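Local coordinates for putative tetR-family transcriptional regulatory protein (PDB 2DG8) that probably acts as a TetR-family transcriptional regulator, pairing with a second copy of itself and binding DNA through an N-terminal helix-turn-helix domain, at residues D73-A78 / V93-E98; E87-L92 / E172-I177; E109-A114 / L150-T155; L156-A159 / P164-R167. All coordinates share one frame; numbering follows the deposited sequence.

Contact 1. Residues D73-A78 / V93-E98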
loop_
_atom_site.group_PDB
_atom_site.type_symbol
_atom_site.label_atom_id
_atom_site.label_comp_id
_atom_site.label_asym_id
_atom_site.label_seq_id
_atom_site.Cartn_x
_atom_site.Cartn_y
_atom_site.Cartn_z
ATOM N N ASP A 73 -12.963 -1.011 -14.991
ATOM C CA ASP A 73 -13.761 -1.083 -16.202
ATOM C C ASP A 73 -15.222 -0.782 -15.902
ATOM O O ASP A 73 -15.881 -0.050 -16.641
ATOM C CB ASP A 73 -13.664 -2.470 -16.823
ATOM C CG ASP A 73 -14.389 -2.556 -18.149
ATOM O OD1 ASP A 73 -14.633 -3.685 -18.623
ATOM O OD2 ASP A 73 -14.706 -1.487 -18.717
ATOM N N GLU A 74 -15.727 -1.354 -14.813
ATOM C CA GLU A 74 -17.112 -1.137 -14.422
ATOM C C GLU A 74 -17.432 0.353 -14.255
ATOM O O GLU A 74 -18.443 0.840 -14.766
ATOM C CB GLU A 74 -17.415 -1.862 -13.108
ATOM C CG GLU A 74 -18.895 -1.834 -12.721
ATOM C CD GLU A 74 -19.153 -2.327 -11.302
ATOM O OE1 GLU A 74 -18.687 -3.434 -10.950
ATOM O OE2 GLU A 74 -19.833 -1.605 -10.541
ATOM N N HIS A 75 -16.573 1.070 -13.535
ATOM C CA HIS A 75 -16.784 2.492 -13.294
ATOM C C HIS A 75 -16.467 3.375 -14.484
ATOM O O HIS A 75 -17.272 4.228 -14.862
ATOM C CB HIS A 75 -15.949 2.972 -12.098
ATOM C CG HIS A 75 -16.501 2.556 -10.773
ATOM N ND1 HIS A 75 -16.291 1.303 -10.240
ATOM C CD2 HIS A 75 -17.297 3.211 -9.896
ATOM C CE1 HIS A 75 -16.933 1.203 -9.091
ATOM N NE2 HIS A 75 -17.552 2.347 -8.858
ATOM N N LEU A 76 -15.287 3.174 -15.061
ATOM C CA LEU A 76 -14.827 3.975 -16.189
ATOM C C LEU A 76 -15.534 3.668 -17.505
ATOM O O LEU A 76 -15.789 4.569 -18.307
ATOM C CB LEU A 76 -13.315 3.805 -16.367
ATOM C CG LEU A 76 -12.376 4.411 -15.315
ATOM C CD1 LEU A 76 -12.457 5.935 -15.355
ATOM C CD2 LEU A 76 -12.744 3.906 -13.945
ATOM N N GLY A 77 -15.839 2.398 -17.732
ATOM C CA GLY A 77 -16.505 2.019 -18.965
ATOM C C GLY A 77 -17.852 2.694 -19.141
ATOM O O GLY A 77 -18.298 2.909 -20.269
ATOM N N ALA A 78 -18.496 3.040 -18.028
ATOM C CA ALA A 78 -19.808 3.681 -18.061
ATOM C C ALA A 78 -19.761 5.206 -18.151
ATOM O O ALA A 78 -20.801 5.861 -18.082
ATOM C CB ALA A 78 -20.616 3.267 -16.833
ATOM N N VAL A 93 -12.588 5.331 -6.199
ATOM C CA VAL A 93 -11.763 5.528 -5.017
ATOM C C VAL A 93 -12.494 5.178 -3.730
ATOM O O VAL A 93 -11.942 4.486 -2.876
ATOM C CB VAL A 93 -11.264 6.984 -4.913
ATOM C CG1 VAL A 93 -10.753 7.261 -3.500
ATOM C CG2 VAL A 93 -10.149 7.219 -5.926
ATOM N N HIS A 94 -13.726 5.660 -3.580
ATOM C CA HIS A 94 -14.463 5.366 -2.359
ATOM C C HIS A 94 -14.867 3.896 -2.249
ATOM O O HIS A 94 -14.793 3.296 -1.174
ATOM C CB HIS A 94 -15.668 6.303 -2.232
ATOM C CG HIS A 94 -15.285 7.701 -1.842
ATOM N ND1 HIS A 94 -15.841 8.348 -0.760
ATOM C CD2 HIS A 94 -14.346 8.540 -2.338
ATOM C CE1 HIS A 94 -15.256 9.521 -0.602
ATOM N NE2 HIS A 94 -14.345 9.664 -1.546
ATOM N N GLU A 95 -15.258 3.298 -3.362
ATOM C CA GLU A 95 -15.631 1.891 -3.323
ATOM C C GLU A 95 -14.421 1.018 -2.944
ATOM O O GLU A 95 -14.521 0.145 -2.091
ATOM C CB GLU A 95 -16.188 1.449 -4.676
ATOM C CG GLU A 95 -16.617 -0.010 -4.695
ATOM C CD GLU A 95 -17.237 -0.432 -6.016
ATOM O OE1 GLU A 95 -18.030 0.356 -6.583
ATOM O OE2 GLU A 95 -16.945 -1.558 -6.472
ATOM N N LEU A 96 -13.275 1.268 -3.568
ATOM C CA LEU A 96 -12.078 0.479 -3.289
ATOM C C LEU A 96 -11.547 0.673 -1.874
ATOM O O LEU A 96 -10.922 -0.225 -1.324
ATOM C CB LEU A 96 -10.953 0.831 -4.262
ATOM C CG LEU A 96 -11.079 0.590 -5.768
ATOM C CD1 LEU A 96 -9.905 1.291 -6.459
ATOM C CD2 LEU A 96 -11.083 -0.903 -6.082
ATOM N N SER A 97 -11.773 1.846 -1.296
ATOM C CA SER A 97 -11.281 2.112 0.043
ATOM C C SER A 97 -12.146 1.568 1.168
ATOM O O SER A 97 -11.651 1.386 2.277
ATOM C CB SER A 97 -11.092 3.619 0.262
ATOM O OG SER A 97 -12.341 4.286 0.393
ATOM N N GLU A 98 -13.421 1.292 0.909
ATOM C CA GLU A 98 -14.273 0.824 2.003
ATOM C C GLU A 98 -15.270 -0.303 1.782
ATOM O O GLU A 98 -15.831 -0.815 2.750
ATOM C CB GLU A 98 -15.037 2.014 2.592
ATOM C CG GLU A 98 -15.788 2.845 1.572
ATOM C CD GLU A 98 -16.556 3.997 2.211
ATOM O OE1 GLU A 98 -15.965 4.740 3.026
ATOM O OE2 GLU A 98 -17.754 4.160 1.891
#
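H75, near the end of helix 53-77, presents the edge of its imidazole to the carboxylate of E95 on helix 82-98. E95 OE1 lies near the ring plane, and the ring and carboxylate are turned 59° against each other. The approach at the CE1 corner is too close in the model to be trusted. H75 NE2 is 3.1 Å from E95 OE1 but badly angled, which leaves the two as polar neighbours without a bond. The sound polar bond of H75 is at its other nitrogen: ND1 binds V71 O, one turn back in its own helix, and helps to fix the ring's rotation. The ring also packs on D91 and L92. E95 gets there on an extended chain, CG anti to the backbone N (chi1 -179°), and leans on V71. Next along the helix, L96 packs on I68 and F72. An alanine here takes away the donor to V71 O and would probably leave a gap beside D91 and L92, with the E95 carboxylate lacking its polar neighbour. A second acid, E74, brings OE2 to 4.8 Å from E95 OE1, so the local negative potential may favour a protonated H75; at this partly exposed edge any such attraction is probably modest.

Contact 2. Residues E87-L92 / E172-I177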
loop_
_atom_site.group_PDB
_atom_site.type_symbol
_atom_site.label_atom_id
_atom_site.label_comp_id
_atom_site.label_asym_id
_atom_site.label_seq_id
_atom_site.Cartn_x
_atom_site.Cartn_y
_atom_site.Cartn_z
ATOM N N GLU A 87 -15.952 11.906 -12.214
ATOM C CA GLU A 87 -16.959 11.552 -11.214
ATOM C C GLU A 87 -16.904 10.042 -10.968
ATOM O O GLU A 87 -17.089 9.564 -9.847
ATOM C CB GLU A 87 -18.347 11.934 -11.736
ATOM C CG GLU A 87 -19.378 12.250 -10.660
ATOM C CD GLU A 87 -19.143 13.602 -10.002
ATOM O OE1 GLU A 87 -18.905 14.588 -10.729
ATOM O OE2 GLU A 87 -19.208 13.680 -8.761
ATOM N N ALA A 88 -16.656 9.302 -12.044
ATOM C CA ALA A 88 -16.571 7.852 -11.985
ATOM C C ALA A 88 -15.369 7.432 -11.146
ATOM O O ALA A 88 -15.441 6.467 -10.382
ATOM C CB ALA A 88 -16.446 7.279 -13.407
ATOM N N VAL A 89 -14.265 8.157 -11.300
ATOM C CA VAL A 89 -13.046 7.855 -10.568
ATOM C C VAL A 89 -13.243 8.079 -9.075
ATOM O O VAL A 89 -12.706 7.332 -8.261
ATOM C CB VAL A 89 -11.865 8.717 -11.068
ATOM C CG1 VAL A 89 -10.650 8.536 -10.144
ATOM C CG2 VAL A 89 -11.499 8.308 -12.496
ATOM N N ALA A 90 -14.011 9.105 -8.718
ATOM C CA ALA A 90 -14.267 9.390 -7.310
ATOM C C ALA A 90 -15.002 8.200 -6.723
ATOM O O ALA A 90 -14.709 7.758 -5.607
ATOM C CB ALA A 90 -15.112 10.672 -7.155
ATOM N N ASP A 91 -15.961 7.686 -7.487
ATOM C CA ASP A 91 -16.747 6.537 -7.060
ATOM C C ASP A 91 -15.829 5.342 -6.870
ATOM O O ASP A 91 -15.965 4.577 -5.913
ATOM C CB ASP A 91 -17.804 6.193 -8.121
ATOM C CG ASP A 91 -18.877 7.247 -8.235
ATOM O OD1 ASP A 91 -19.622 7.233 -9.236
ATOM O OD2 ASP A 91 -18.984 8.085 -7.319
ATOM N N LEU A 92 -14.900 5.188 -7.802
ATOM C CA LEU A 92 -13.954 4.080 -7.770
ATOM C C LEU A 92 -13.125 4.150 -6.488
ATOM O O LEU A 92 -12.968 3.157 -5.788
ATOM C CB LEU A 92 -13.021 4.168 -8.974
ATOM C CG LEU A 92 -12.531 2.926 -9.716
ATOM C CD1 LEU A 92 -11.318 3.330 -10.545
ATOM C CD2 LEU A 92 -12.165 1.809 -8.763
ATOM N N GLU A 172 -11.956 16.925 -5.930
ATOM C CA GLU A 172 -11.079 18.059 -6.216
ATOM C C GLU A 172 -9.679 17.610 -6.639
ATOM O O GLU A 172 -9.114 18.144 -7.587
ATOM C CB GLU A 172 -10.956 18.987 -4.997
ATOM C CG GLU A 172 -10.299 20.321 -5.334
ATOM C CD GLU A 172 -10.131 21.225 -4.129
ATOM O OE1 GLU A 172 -9.265 20.938 -3.274
ATOM O OE2 GLU A 172 -10.874 22.225 -4.030
ATOM N N ALA A 173 -9.113 16.641 -5.928
ATOM C CA ALA A 173 -7.771 16.152 -6.263
ATOM C C ALA A 173 -7.805 15.589 -7.677
ATOM O O ALA A 173 -6.906 15.822 -8.488
ATOM C CB ALA A 173 -7.331 15.069 -5.276
ATOM N N ILE A 174 -8.860 14.844 -7.971
ATOM C CA ILE A 174 -9.010 14.266 -9.290
ATOM C C ILE A 174 -9.098 15.377 -10.333
ATOM O O ILE A 174 -8.400 15.333 -11.349
ATOM C CB ILE A 174 -10.258 13.362 -9.333
ATOM C CG1 ILE A 174 -10.006 12.125 -8.458
ATOM C CG2 ILE A 174 -10.576 12.971 -10.764
ATOM C CD1 ILE A 174 -11.249 11.362 -8.052
ATOM N N ALA A 175 -9.930 16.384 -10.076
ATOM C CA ALA A 175 -10.070 17.488 -11.022
ATOM C C ALA A 175 -8.724 18.157 -11.249
ATOM O O ALA A 175 -8.359 18.459 -12.381
ATOM C CB ALA A 175 -11.091 18.517 -10.512
ATOM N N ARG A 176 -7.979 18.380 -10.173
ATOM C CA ARG A 176 -6.670 19.013 -10.284
ATOM C C ARG A 176 -5.645 18.183 -11.080
ATOM O O ARG A 176 -5.013 18.702 -12.004
ATOM C CB ARG A 176 -6.162 19.368 -8.872
ATOM C CG ARG A 176 -6.697 20.735 -8.416
ATOM C CD ARG A 176 -6.975 20.910 -6.915
ATOM N NE ARG A 176 -5.785 21.088 -6.094
ATOM C CZ ARG A 176 -5.745 21.808 -4.973
ATOM N NH1 ARG A 176 -4.614 21.905 -4.287
ATOM N NH2 ARG A 176 -6.820 22.451 -4.543
ATOM N N ILE A 177 -5.506 16.894 -10.761
ATOM C CA ILE A 177 -4.555 16.025 -11.463
ATOM C C ILE A 177 -4.905 15.875 -12.957
ATOM O O ILE A 177 -4.020 15.727 -13.794
ATOM C CB ILE A 177 -4.492 14.613 -10.814
ATOM C CG1 ILE A 177 -3.111 13.988 -11.020
ATOM C CG2 ILE A 177 -5.527 13.691 -11.448
ATOM C CD1 ILE A 177 -2.019 14.607 -10.194
#
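E172 OE1, on the helix that presses I174 against V89 and A90, is gripped from two chains: by R176 NH2 one turn on, a salt bridge of 3.1 Å to E172 OE1, and weakly by Q146 NE2 of the second subunit. This polar pair lies well apart from the apolar contact. I174 extends from helix 167-177 toward helix 82-98, and its CD1 does nearly all the touching. That methyl sits 3.6 Å from V89 CG1 and also reaches the backbone of the next residue, A90 N to I174 CD1 being 3.6 Å. The A90 methyl flanks it, with CB 4.0 Å from I174 CD1. Carrying CG1 anti to the carbonyl carbon (chi1 -69°) and CD1 nearly straight out beyond it (chi2 162°), I174 delivers its longer branch to the far helix. V89 answers with CG1, the branch anti to its own backbone N, and the two side chains meet at a slant. A90, with nothing past CB, lets I174 come in close to the main chain. V89 continues the apolar layer onto I151 and L76. The meeting of I174 with V89 and A90 is thus apolar and buried, depending on the fit of methyl groups, while R167 adds salt bridges to E87 and D91 between the same two helices.

Contact 3. Residues E109-A114 / L150-T155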
loop_
_atom_site.group_PDB
_atom_site.type_symbol
_atom_site.label_atom_id
_atom_site.label_comp_id
_atom_site.label_asym_id
_atom_site.label_seq_id
_atom_site.Cartn_x
_atom_site.Cartn_y
_atom_site.Cartn_z
ATOM N N GLU A 109 -1.471 -7.516 0.704
ATOM C CA GLU A 109 -0.636 -8.717 0.754
ATOM C C GLU A 109 0.224 -8.730 -0.498
ATOM O O GLU A 109 1.435 -8.932 -0.427
ATOM C CB GLU A 109 -1.492 -9.994 0.803
ATOM C CG GLU A 109 -2.092 -10.302 2.167
ATOM C CD GLU A 109 -1.064 -10.824 3.173
ATOM O OE1 GLU A 109 0.081 -11.116 2.768
ATOM O OE2 GLU A 109 -1.401 -10.961 4.371
ATOM N N LEU A 110 -0.404 -8.496 -1.646
ATOM C CA LEU A 110 0.325 -8.498 -2.904
ATOM C C LEU A 110 1.464 -7.490 -2.910
ATOM O O LEU A 110 2.578 -7.810 -3.322
ATOM C CB LEU A 110 -0.615 -8.211 -4.082
ATOM C CG LEU A 110 0.117 -8.049 -5.414
ATOM C CD1 LEU A 110 0.990 -9.258 -5.675
ATOM C CD2 LEU A 110 -0.888 -7.859 -6.536
ATOM N N TYR A 111 1.184 -6.273 -2.459
ATOM C CA TYR A 111 2.205 -5.226 -2.418
ATOM C C TYR A 111 3.404 -5.615 -1.552
ATOM O O TYR A 111 4.542 -5.295 -1.892
ATOM C CB TYR A 111 1.597 -3.915 -1.908
ATOM C CG TYR A 111 0.653 -3.259 -2.883
ATOM C CD1 TYR A 111 -0.118 -2.162 -2.508
ATOM C CD2 TYR A 111 0.533 -3.731 -4.190
ATOM C CE1 TYR A 111 -0.986 -1.553 -3.412
ATOM C CE2 TYR A 111 -0.322 -3.135 -5.091
ATOM C CZ TYR A 111 -1.079 -2.050 -4.703
ATOM O OH TYR A 111 -1.922 -1.470 -5.609
ATOM N N THR A 112 3.154 -6.296 -0.433
ATOM C CA THR A 112 4.248 -6.709 0.452
ATOM C C THR A 112 5.059 -7.777 -0.258
ATOM O O THR A 112 6.289 -7.767 -0.215
ATOM C CB THR A 112 3.720 -7.263 1.809
ATOM O OG1 THR A 112 2.956 -6.248 2.466
ATOM C CG2 THR A 112 4.875 -7.653 2.735
ATOM N N LEU A 113 4.366 -8.688 -0.935
ATOM C CA LEU A 113 5.033 -9.759 -1.668
ATOM C C LEU A 113 5.925 -9.168 -2.765
ATOM O O LEU A 113 7.094 -9.542 -2.905
ATOM C CB LEU A 113 3.992 -10.709 -2.281
ATOM C CG LEU A 113 4.482 -11.968 -3.013
ATOM C CD1 LEU A 113 5.386 -12.820 -2.119
ATOM C CD2 LEU A 113 3.269 -12.781 -3.443
ATOM N N ALA A 114 5.375 -8.235 -3.534
ATOM C CA ALA A 114 6.126 -7.601 -4.613
ATOM C C ALA A 114 7.305 -6.792 -4.066
ATOM O O ALA A 114 8.347 -6.694 -4.710
ATOM C CB ALA A 114 5.206 -6.704 -5.443
ATOM N N LEU A 150 -2.607 8.730 -8.083
ATOM C CA LEU A 150 -3.459 9.478 -7.158
ATOM C C LEU A 150 -4.525 8.539 -6.609
ATOM O O LEU A 150 -4.768 8.496 -5.400
ATOM C CB LEU A 150 -4.133 10.670 -7.859
ATOM C CG LEU A 150 -5.089 11.512 -7.003
ATOM C CD1 LEU A 150 -4.316 12.130 -5.837
ATOM C CD2 LEU A 150 -5.737 12.612 -7.852
ATOM N N ILE A 151 -5.165 7.793 -7.506
ATOM C CA ILE A 151 -6.205 6.846 -7.114
ATOM C C ILE A 151 -5.641 5.889 -6.065
ATOM O O ILE A 151 -6.293 5.590 -5.052
ATOM C CB ILE A 151 -6.715 6.039 -8.346
ATOM C CG1 ILE A 151 -7.534 6.955 -9.255
ATOM C CG2 ILE A 151 -7.543 4.835 -7.901
ATOM C CD1 ILE A 151 -7.995 6.302 -10.537
ATOM N N GLU A 152 -4.421 5.428 -6.311
ATOM C CA GLU A 152 -3.749 4.509 -5.401
ATOM C C GLU A 152 -3.620 5.144 -4.017
ATOM O O GLU A 152 -3.989 4.545 -3.010
ATOM C CB GLU A 152 -2.356 4.174 -5.938
ATOM C CG GLU A 152 -1.639 3.088 -5.177
ATOM C CD GLU A 152 -2.142 1.706 -5.547
ATOM O OE1 GLU A 152 -2.091 1.357 -6.749
ATOM O OE2 GLU A 152 -2.588 0.973 -4.640
ATOM N N GLY A 153 -3.094 6.364 -3.988
ATOM C CA GLY A 153 -2.897 7.073 -2.737
ATOM C C GLY A 153 -4.156 7.489 -1.991
ATOM O O GLY A 153 -4.206 7.383 -0.766
ATOM N N LEU A 154 -5.166 7.971 -2.716
ATOM C CA LEU A 154 -6.426 8.387 -2.098
ATOM C C LEU A 154 -7.130 7.184 -1.484
ATOM O O LEU A 154 -7.674 7.261 -0.389
ATOM C CB LEU A 154 -7.354 9.053 -3.134
ATOM C CG LEU A 154 -7.006 10.471 -3.620
ATOM C CD1 LEU A 154 -7.921 10.881 -4.780
ATOM C CD2 LEU A 154 -7.150 11.456 -2.475
ATOM N N THR A 155 -7.111 6.071 -2.204
ATOM C CA THR A 155 -7.741 4.839 -1.748
ATOM C C THR A 155 -7.101 4.369 -0.446
ATOM O O THR A 155 -7.787 4.058 0.534
ATOM C CB THR A 155 -7.582 3.734 -2.813
ATOM O OG1 THR A 155 -8.243 4.141 -4.024
ATOM C CG2 THR A 155 -8.164 2.426 -2.324
#
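Y111 points its phenol end at the carboxylate of E152, the ring's edge rather than its face meeting the acid. The hydroxyl donates to the carboxylate, Y111 OH to E152 OE2 being 2.7 Å. OE2 is met on its syn side, though the phenol oxygen stands 31° out of the carboxylate plane, and ring and carboxylate are turned 66° apart. E152 OE2 also lies close to the ring rim, 3.2 Å from Y111 CE1. The two side chains approach from opposite directions, spanning a wide separation: the nearest alpha carbons, Y111 CA and E152 CA, are 11.8 Å apart. E152 covers its share with CG anti to the backbone N and a bend at chi2 (78°) that turns the carboxylate toward the phenol. The other oxygen is held as well, E152 OE1 accepting from H157 NE2 of the second subunit, so both oxygens are engaged, which should restrict the turning of the carboxylate. These two donors would probably stabilise the ionised acid. One turn on, T155 folds its hydroxyl back onto its own helix, T155 OG1 to I151 O being 2.6 Å, while T155 N reaches the same carbonyl from the opposite face. Around this bond, T124 of helix 121-135 and Q108 of the second subunit pack on Y111, and I151 and L154 turn toward V89 and V93 of helix 82-98. The contact thus bridges helix 101-116 and helix 141-159 within the dimer interface.

Contact 4. Residues L156-A159 / P164-R167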
loop_
_atom_site.group_PDB
_atom_site.type_symbol
_atom_site.label_atom_id
_atom_site.label_comp_id
_atom_site.label_asym_id
_atom_site.label_seq_id
_atom_site.Cartn_x
_atom_site.Cartn_y
_atom_site.Cartn_z
ATOM N N LEU A 156 -5.775 4.328 -0.453
ATOM C CA LEU A 156 -5.001 3.892 0.688
ATOM C C LEU A 156 -5.234 4.781 1.896
ATOM O O LEU A 156 -5.425 4.287 3.002
ATOM C CB LEU A 156 -3.515 3.882 0.326
ATOM C CG LEU A 156 -2.509 3.214 1.269
ATOM C CD1 LEU A 156 -2.254 4.094 2.488
ATOM C CD2 LEU A 156 -3.035 1.846 1.680
ATOM N N HIS A 157 -5.215 6.095 1.696
ATOM C CA HIS A 157 -5.417 6.990 2.823
ATOM C C HIS A 157 -6.826 6.966 3.378
ATOM O O HIS A 157 -7.016 7.214 4.564
ATOM C CB HIS A 157 -5.003 8.418 2.470
ATOM C CG HIS A 157 -3.523 8.624 2.493
ATOM N ND1 HIS A 157 -2.941 9.873 2.482
ATOM C CD2 HIS A 157 -2.504 7.734 2.554
ATOM C CE1 HIS A 157 -1.628 9.743 2.539
ATOM N NE2 HIS A 157 -1.336 8.455 2.583
ATOM N N ARG A 158 -7.817 6.665 2.544
ATOM C CA ARG A 158 -9.187 6.590 3.056
ATOM C C ARG A 158 -9.385 5.268 3.796
ATOM O O ARG A 158 -9.944 5.230 4.893
ATOM C CB ARG A 158 -10.220 6.659 1.932
ATOM C CG ARG A 158 -10.400 8.010 1.305
ATOM C CD ARG A 158 -11.751 8.087 0.589
ATOM N NE ARG A 158 -12.859 8.377 1.501
ATOM C CZ ARG A 158 -13.801 7.512 1.881
ATOM N NH1 ARG A 158 -14.762 7.907 2.711
ATOM N NH2 ARG A 158 -13.794 6.258 1.448
ATOM N N ALA A 159 -8.911 4.189 3.184
ATOM C CA ALA A 159 -9.047 2.852 3.754
ATOM C C ALA A 159 -8.411 2.694 5.131
ATOM O O ALA A 159 -9.014 2.113 6.031
ATOM C CB ALA A 159 -8.467 1.828 2.799
ATOM N N PRO A 164 -11.756 8.916 7.456
ATOM C CA PRO A 164 -11.557 9.089 6.012
ATOM C C PRO A 164 -12.083 10.396 5.457
ATOM O O PRO A 164 -13.138 10.866 5.874
ATOM C CB PRO A 164 -12.266 7.876 5.421
ATOM C CG PRO A 164 -13.401 7.667 6.374
ATOM C CD PRO A 164 -12.720 7.833 7.722
ATOM N N HIS A 165 -11.340 10.984 4.520
ATOM C CA HIS A 165 -11.767 12.242 3.919
ATOM C C HIS A 165 -13.017 11.986 3.075
ATOM O O HIS A 165 -13.342 10.837 2.765
ATOM C CB HIS A 165 -10.639 12.865 3.074
ATOM C CG HIS A 165 -10.309 12.108 1.820
ATOM N ND1 HIS A 165 -9.125 11.418 1.655
ATOM C CD2 HIS A 165 -10.989 11.963 0.657
ATOM C CE1 HIS A 165 -9.089 10.885 0.448
ATOM N NE2 HIS A 165 -10.209 11.201 -0.180
ATOM N N GLY A 166 -13.718 13.052 2.705
ATOM C CA GLY A 166 -14.936 12.903 1.926
ATOM C C GLY A 166 -14.775 12.992 0.423
ATOM O O GLY A 166 -13.687 13.271 -0.073
ATOM N N ARG A 167 -15.878 12.787 -0.295
ATOM C CA ARG A 167 -15.890 12.811 -1.760
ATOM C C ARG A 167 -15.507 14.159 -2.386
ATOM O O ARG A 167 -14.854 14.187 -3.425
ATOM C CB ARG A 167 -17.272 12.376 -2.275
ATOM C CG ARG A 167 -17.351 12.133 -3.780
ATOM C CD ARG A 167 -18.802 12.109 -4.265
ATOM N NE ARG A 167 -18.921 12.128 -5.724
ATOM C CZ ARG A 167 -18.714 11.069 -6.502
ATOM N NH1 ARG A 167 -18.838 11.160 -7.819
ATOM N NH2 ARG A 167 -18.390 9.909 -5.951
#
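A bend at chi3 (82°) turns the guanidinium of R158 onto the carbonyl of H165, while H165 holds CG between its backbone N and carbonyl carbon (chi1 69°), which sets its ring under the arginine chain. The grip is side-on and both nitrogens use one oxygen. R158 NE donates to H165 O at 2.8 Å, nearly straight at 167°, and R158 NH1 adds a longer, more bent bond of 3.3 Å to H165 O. The carbonyl oxygen lies in the guanidinium plane. P164 lies over one face of that group, its CB 3.7 Å from R158 NH1. Nearer the backbone, R158 CG makes a CH-pi contact, 3.6 Å from the centroid of the H165 ring. R158 NH2 goes on to S97 OG and E98, and H165 NE2 to T170 OG1. A methionine in its place has no donor for H165 O and no charge for E98, and the loop would probably be freer to move away from the helix. Here the arginine ties the loop between helices 141-159 and 167-177 back to the first helix, within the TetR-like C-terminal domain, just before G166 takes the N-cap of the second helix.

Overall arrangement
Helix 82-98 carries a segment of contacts 1 and 2, and contacts 3 and 4 both pack against it. Contacts 1 and 2 lie 11 Å apart between centres and meet where L76 CD2 comes 3.7 Å from L92 CD1. Contact 4 ties into both: R158 NH2 reaches S97 OG (2.7 Å) in contact 1, and R167 bridges to contact 2, whose centre is 12 Å away. Contact 3 touches contact 1 with S97 CB 3.3 Å from T155 O, and shares helix 141-159 with contact 4, L154 packing on H165. Contacts 2, 3 and 4 all touch the second subunit. Contact 3 also reaches the probable DNA-binding domain, through E109 on I27.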